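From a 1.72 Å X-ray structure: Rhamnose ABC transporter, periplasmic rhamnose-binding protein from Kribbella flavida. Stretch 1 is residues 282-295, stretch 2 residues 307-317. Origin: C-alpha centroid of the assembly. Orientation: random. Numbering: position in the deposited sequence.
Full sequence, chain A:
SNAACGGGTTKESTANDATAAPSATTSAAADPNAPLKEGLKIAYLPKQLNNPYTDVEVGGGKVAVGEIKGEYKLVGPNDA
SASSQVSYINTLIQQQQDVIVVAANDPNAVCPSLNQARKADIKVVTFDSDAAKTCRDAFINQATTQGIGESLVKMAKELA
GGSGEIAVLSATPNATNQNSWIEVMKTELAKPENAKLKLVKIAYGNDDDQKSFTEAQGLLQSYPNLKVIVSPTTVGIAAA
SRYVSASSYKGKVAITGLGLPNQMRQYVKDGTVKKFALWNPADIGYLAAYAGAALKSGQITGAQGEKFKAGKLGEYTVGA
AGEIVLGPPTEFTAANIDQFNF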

# COMPACT_ATOMS: atom_id res chain seq x y z
N ALA A 282 -0.75 -3.61 8.56
CA ALA A 282 -1.66 -3.86 9.68
C ALA A 282 -2.70 -2.75 9.80
O ALA A 282 -3.86 -3.00 10.14
CB ALA A 282 -0.88 -4.02 10.99
N ASP A 283 -2.30 -1.52 9.51
CA ASP A 283 -3.24 -0.40 9.59
C ASP A 283 -4.30 -0.47 8.50
O ASP A 283 -5.40 0.05 8.67
CB ASP A 283 -2.52 0.95 9.51
CG ASP A 283 -1.67 1.25 10.73
OD1 ASP A 283 -1.91 0.65 11.80
OD2 ASP A 283 -0.76 2.10 10.63
N ILE A 284 -3.96 -1.09 7.37
CA ILE A 284 -4.94 -1.25 6.30
C ILE A 284 -6.09 -2.14 6.78
O ILE A 284 -7.27 -1.80 6.64
CB ILE A 284 -4.30 -1.87 5.04
CG1 ILE A 284 -3.12 -1.02 4.56
CG2 ILE A 284 -5.34 -1.99 3.92
CD1 ILE A 284 -2.37 -1.67 3.41
N GLY A 285 -5.75 -3.28 7.37
CA GLY A 285 -6.75 -4.21 7.86
C GLY A 285 -7.52 -3.63 9.03
O GLY A 285 -8.73 -3.82 9.16
N TYR A 286 -6.81 -2.92 9.89
CA TYR A 286 -7.41 -2.26 11.05
C TYR A 286 -8.42 -1.20 10.60
O TYR A 286 -9.56 -1.16 11.06
CB TYR A 286 -6.30 -1.66 11.93
CG TYR A 286 -6.73 -1.02 13.22
CD1 TYR A 286 -7.29 0.25 13.23
CD2 TYR A 286 -6.53 -1.66 14.43
CE1 TYR A 286 -7.67 0.85 14.42
CE2 TYR A 286 -6.91 -1.07 15.63
CZ TYR A 286 -7.48 0.19 15.61
OH TYR A 286 -7.86 0.79 16.80
N LEU A 287 -8.00 -0.33 9.67
CA LEU A 287 -8.89 0.68 9.16
C LEU A 287 -10.10 0.06 8.46
O LEU A 287 -11.21 0.54 8.62
CB LEU A 287 -8.15 1.64 8.23
CG LEU A 287 -8.98 2.73 7.54
CD1 LEU A 287 -9.80 3.54 8.56
CD2 LEU A 287 -8.08 3.66 6.73
N ALA A 288 -9.87 -1.01 7.70
CA ALA A 288 -10.97 -1.66 6.99
C ALA A 288 -12.07 -2.15 7.94
O ALA A 288 -13.25 -2.01 7.65
CB ALA A 288 -10.45 -2.81 6.12
N ALA A 289 -11.67 -2.71 9.08
CA ALA A 289 -12.65 -3.18 10.07
C ALA A 289 -13.50 -2.03 10.61
O ALA A 289 -14.72 -2.14 10.73
CB ALA A 289 -11.96 -3.91 11.20
N TYR A 290 -12.88 -0.91 10.94
CA TYR A 290 -13.64 0.22 11.45
C TYR A 290 -14.56 0.83 10.39
O TYR A 290 -15.68 1.24 10.70
CB TYR A 290 -12.73 1.29 12.08
CG TYR A 290 -12.38 0.98 13.53
CD1 TYR A 290 -13.23 1.37 14.56
CD2 TYR A 290 -11.22 0.30 13.86
CE1 TYR A 290 -12.93 1.08 15.88
CE2 TYR A 290 -10.92 -0.00 15.19
CZ TYR A 290 -11.78 0.40 16.19
OH TYR A 290 -11.48 0.10 17.51
N ALA A 291 -14.09 0.89 9.15
CA ALA A 291 -14.91 1.43 8.08
C ALA A 291 -16.14 0.54 7.86
O ALA A 291 -17.27 1.02 7.73
CB ALA A 291 -14.09 1.51 6.79
N GLY A 292 -15.89 -0.76 7.83
CA GLY A 292 -16.95 -1.74 7.63
C GLY A 292 -17.96 -1.66 8.77
O GLY A 292 -19.18 -1.69 8.55
N ALA A 293 -17.46 -1.56 9.99
CA ALA A 293 -18.33 -1.46 11.15
C ALA A 293 -19.15 -0.18 11.13
O ALA A 293 -20.32 -0.19 11.50
CB ALA A 293 -17.53 -1.55 12.44
N ALA A 294 -18.52 0.92 10.71
CA ALA A 294 -19.21 2.20 10.61
C ALA A 294 -20.32 2.11 9.60
O ALA A 294 -21.40 2.64 9.81
CB ALA A 294 -18.25 3.33 10.24
N LEU A 295 -20.06 1.43 8.48
CA LEU A 295 -21.08 1.24 7.45
C LEU A 295 -22.26 0.42 7.98
O LEU A 295 -23.43 0.80 7.82
CB LEU A 295 -20.49 0.56 6.22
CG LEU A 295 -19.61 1.49 5.36
CD1 LEU A 295 -18.70 0.66 4.49
CD2 LEU A 295 -20.49 2.39 4.50
N LYS A 307 -17.60 11.52 7.78
CA LYS A 307 -16.49 11.30 8.71
C LYS A 307 -16.81 10.18 9.67
O LYS A 307 -17.97 9.99 10.05
CB LYS A 307 -16.17 12.58 9.50
CG LYS A 307 -15.72 13.77 8.64
CD LYS A 307 -15.34 15.01 9.48
CE LYS A 307 -16.58 15.72 10.03
NZ LYS A 307 -16.25 17.01 10.70
N PHE A 308 -15.78 9.43 10.08
CA PHE A 308 -15.95 8.43 11.12
C PHE A 308 -14.67 8.23 11.90
O PHE A 308 -13.60 8.64 11.46
CB PHE A 308 -16.43 7.10 10.54
CG PHE A 308 -15.41 6.40 9.69
CD1 PHE A 308 -15.15 6.84 8.40
CD2 PHE A 308 -14.70 5.30 10.17
CE1 PHE A 308 -14.20 6.20 7.61
CE2 PHE A 308 -13.75 4.67 9.39
CZ PHE A 308 -13.50 5.11 8.10
N LYS A 309 -14.80 7.61 13.07
CA LYS A 309 -13.66 7.35 13.94
C LYS A 309 -13.17 5.94 13.67
O LYS A 309 -13.97 5.02 13.50
CB LYS A 309 -14.09 7.46 15.41
CG LYS A 309 -14.59 8.82 15.83
CD LYS A 309 -13.55 9.90 15.59
CE LYS A 309 -13.85 11.14 16.41
NZ LYS A 309 -15.30 11.51 16.34
N ALA A 310 -11.85 5.78 13.61
CA ALA A 310 -11.25 4.47 13.39
C ALA A 310 -10.23 4.12 14.46
O ALA A 310 -9.06 3.89 14.16
CB ALA A 310 -10.60 4.40 12.00
N GLY A 311 -10.68 4.09 15.71
CA GLY A 311 -9.82 3.70 16.82
C GLY A 311 -8.53 4.50 16.90
O GLY A 311 -8.54 5.73 16.83
N LYS A 312 -7.42 3.78 17.02
CA LYS A 312 -6.09 4.36 17.22
C LYS A 312 -5.67 5.22 16.03
O LYS A 312 -4.74 6.01 16.14
CB LYS A 312 -5.05 3.25 17.43
CG LYS A 312 -4.66 2.53 16.13
CD LYS A 312 -3.79 1.30 16.42
CE LYS A 312 -3.42 0.60 15.11
NZ LYS A 312 -2.59 -0.62 15.36
N LEU A 313 -6.32 5.04 14.89
CA LEU A 313 -5.94 5.76 13.67
C LEU A 313 -6.56 7.16 13.58
O LEU A 313 -6.19 7.94 12.70
CB LEU A 313 -6.30 4.97 12.42
CG LEU A 313 -5.62 3.61 12.31
CD1 LEU A 313 -6.07 2.94 11.01
CD2 LEU A 313 -4.11 3.77 12.35
N GLY A 314 -7.49 7.47 14.48
CA GLY A 314 -8.11 8.79 14.52
C GLY A 314 -9.30 8.90 13.58
O GLY A 314 -9.96 7.92 13.26
N GLU A 315 -9.58 10.12 13.13
CA GLU A 315 -10.76 10.40 12.32
C GLU A 315 -10.47 10.36 10.82
O GLU A 315 -9.42 10.82 10.35
CB GLU A 315 -11.34 11.78 12.68
CG GLU A 315 -12.72 12.06 12.06
CD GLU A 315 -13.26 13.43 12.45
OE1 GLU A 315 -12.51 14.43 12.36
OE2 GLU A 315 -14.44 13.50 12.87
N TYR A 316 -11.40 9.78 10.07
CA TYR A 316 -11.28 9.69 8.62
C TYR A 316 -12.41 10.42 7.92
O TYR A 316 -13.53 10.45 8.41
CB TYR A 316 -11.23 8.23 8.18
CG TYR A 316 -9.84 7.69 8.37
CD1 TYR A 316 -8.89 7.82 7.35
CD2 TYR A 316 -9.44 7.16 9.58
CE1 TYR A 316 -7.59 7.37 7.53
CE2 TYR A 316 -8.14 6.72 9.77
CZ TYR A 316 -7.23 6.81 8.73
OH TYR A 316 -5.94 6.38 8.92
N THR A 317 -12.09 11.03 6.78
CA THR A 317 -13.13 11.61 5.92
C THR A 317 -13.15 10.81 4.62
O THR A 317 -12.12 10.62 3.98
CB THR A 317 -12.86 13.08 5.60
OG1 THR A 317 -12.81 13.85 6.81
CG2 THR A 317 -13.98 13.64 4.69

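A single directional bond and a broad apolar patch fasten the hairpin of residues 307-317 to the helix 282-295, burying 576 Å² summed over both sides. Each element first settles its own backbone. Along the helix, the amides from Tyr-286 to Leu-295 all donate to the carbonyl four residues back, although the bond from Tyr-290 N to Tyr-286 O is weak. In the hairpin, Phe-308 and Tyr-316 exchange a pair of bonds, N to O in both directions, and the turn is closed by Ala-310 N to Gly-314 O, Leu-313 N to Ala-310 O and Gly-314 N to Gly-311 O.

One turn amide, Lys-312 N, finds its acceptor across the contact. Lys-312 N donates to Tyr-286 OH over 3.0 Å, and the angle of 174° at the hydrogen makes the bond almost straight. Tyr-286 can reach it because its CA-to-CB bond points toward the hairpin and its t rotamer carries the long ring out to the turn; a tyrosine here supplies both apolar surface and a polar tip. That hydroxyl is also hydrogen-bonded elsewhere in the structure. Ala-310 O, already bonded to Leu-313 N, lies at the ring's edge, 3.4 Å from Tyr-286 CE1.

Lys-312 then folds its extended chain over one face of the same ring. Lys-312 CE sits 3.9 Å from the centroid of the Tyr-286 ring in a CH-pi contact, while Lys-312 NZ, 4.6 Å from that centroid, makes an off-centre cation-pi interaction. The ammonium also forms a long salt bridge, Lys-312 NZ to Asp-283 OD1 at 3.8 Å. The charged pair joins an exposed lysine to a partly exposed aspartate, and the methylene groups of the lysine cover aromatic carbon.

Glycine suits position 311 on two counts. Its phi is positive, and an ideal CB on Gly-311 would lie 2.2 Å from Tyr-286 OH and 3.0 Å from Tyr-290 CZ, a clash with both. Without that atom, Gly-311 CA can lie over the face of the Tyr-290 ring, 4.2 Å from its centroid. The hydroxyl of Tyr-290 is satisfied elsewhere in the structure. Gly-314 is glycine for a local reason: at its backbone angles a CB would jam against the preceding carbonyl oxygen.

The apolar patch mixes sizes on both sides: Leu-287, Tyr-290 and two alanines from the helix meet Phe-308, Leu-313, Tyr-316 and the small Ala-310. Phe-308 points toward the helix, where Ala-291 and Ala-294 leave room for its ring: Ala-291 CB is 3.9 Å from Phe-308 CZ, and Ala-294 CB is 4.1 Å from Phe-308 CD2. Leu-287 starts sideways, but its end turns in among several partners. Leu-287 CD1 lies 3.6 Å from Ala-310 CB and 3.9 Å from the centroid of the Tyr-316 ring, over the face, while Leu-287 CB meets Leu-313 CD1 at 3.7 Å. The backbones come close at Tyr-290 and Ala-310, whose CA atoms are 5.2 Å apart; the small alanine methyl fits there, with Ala-310 CB 3.8 Å from Tyr-290 CB.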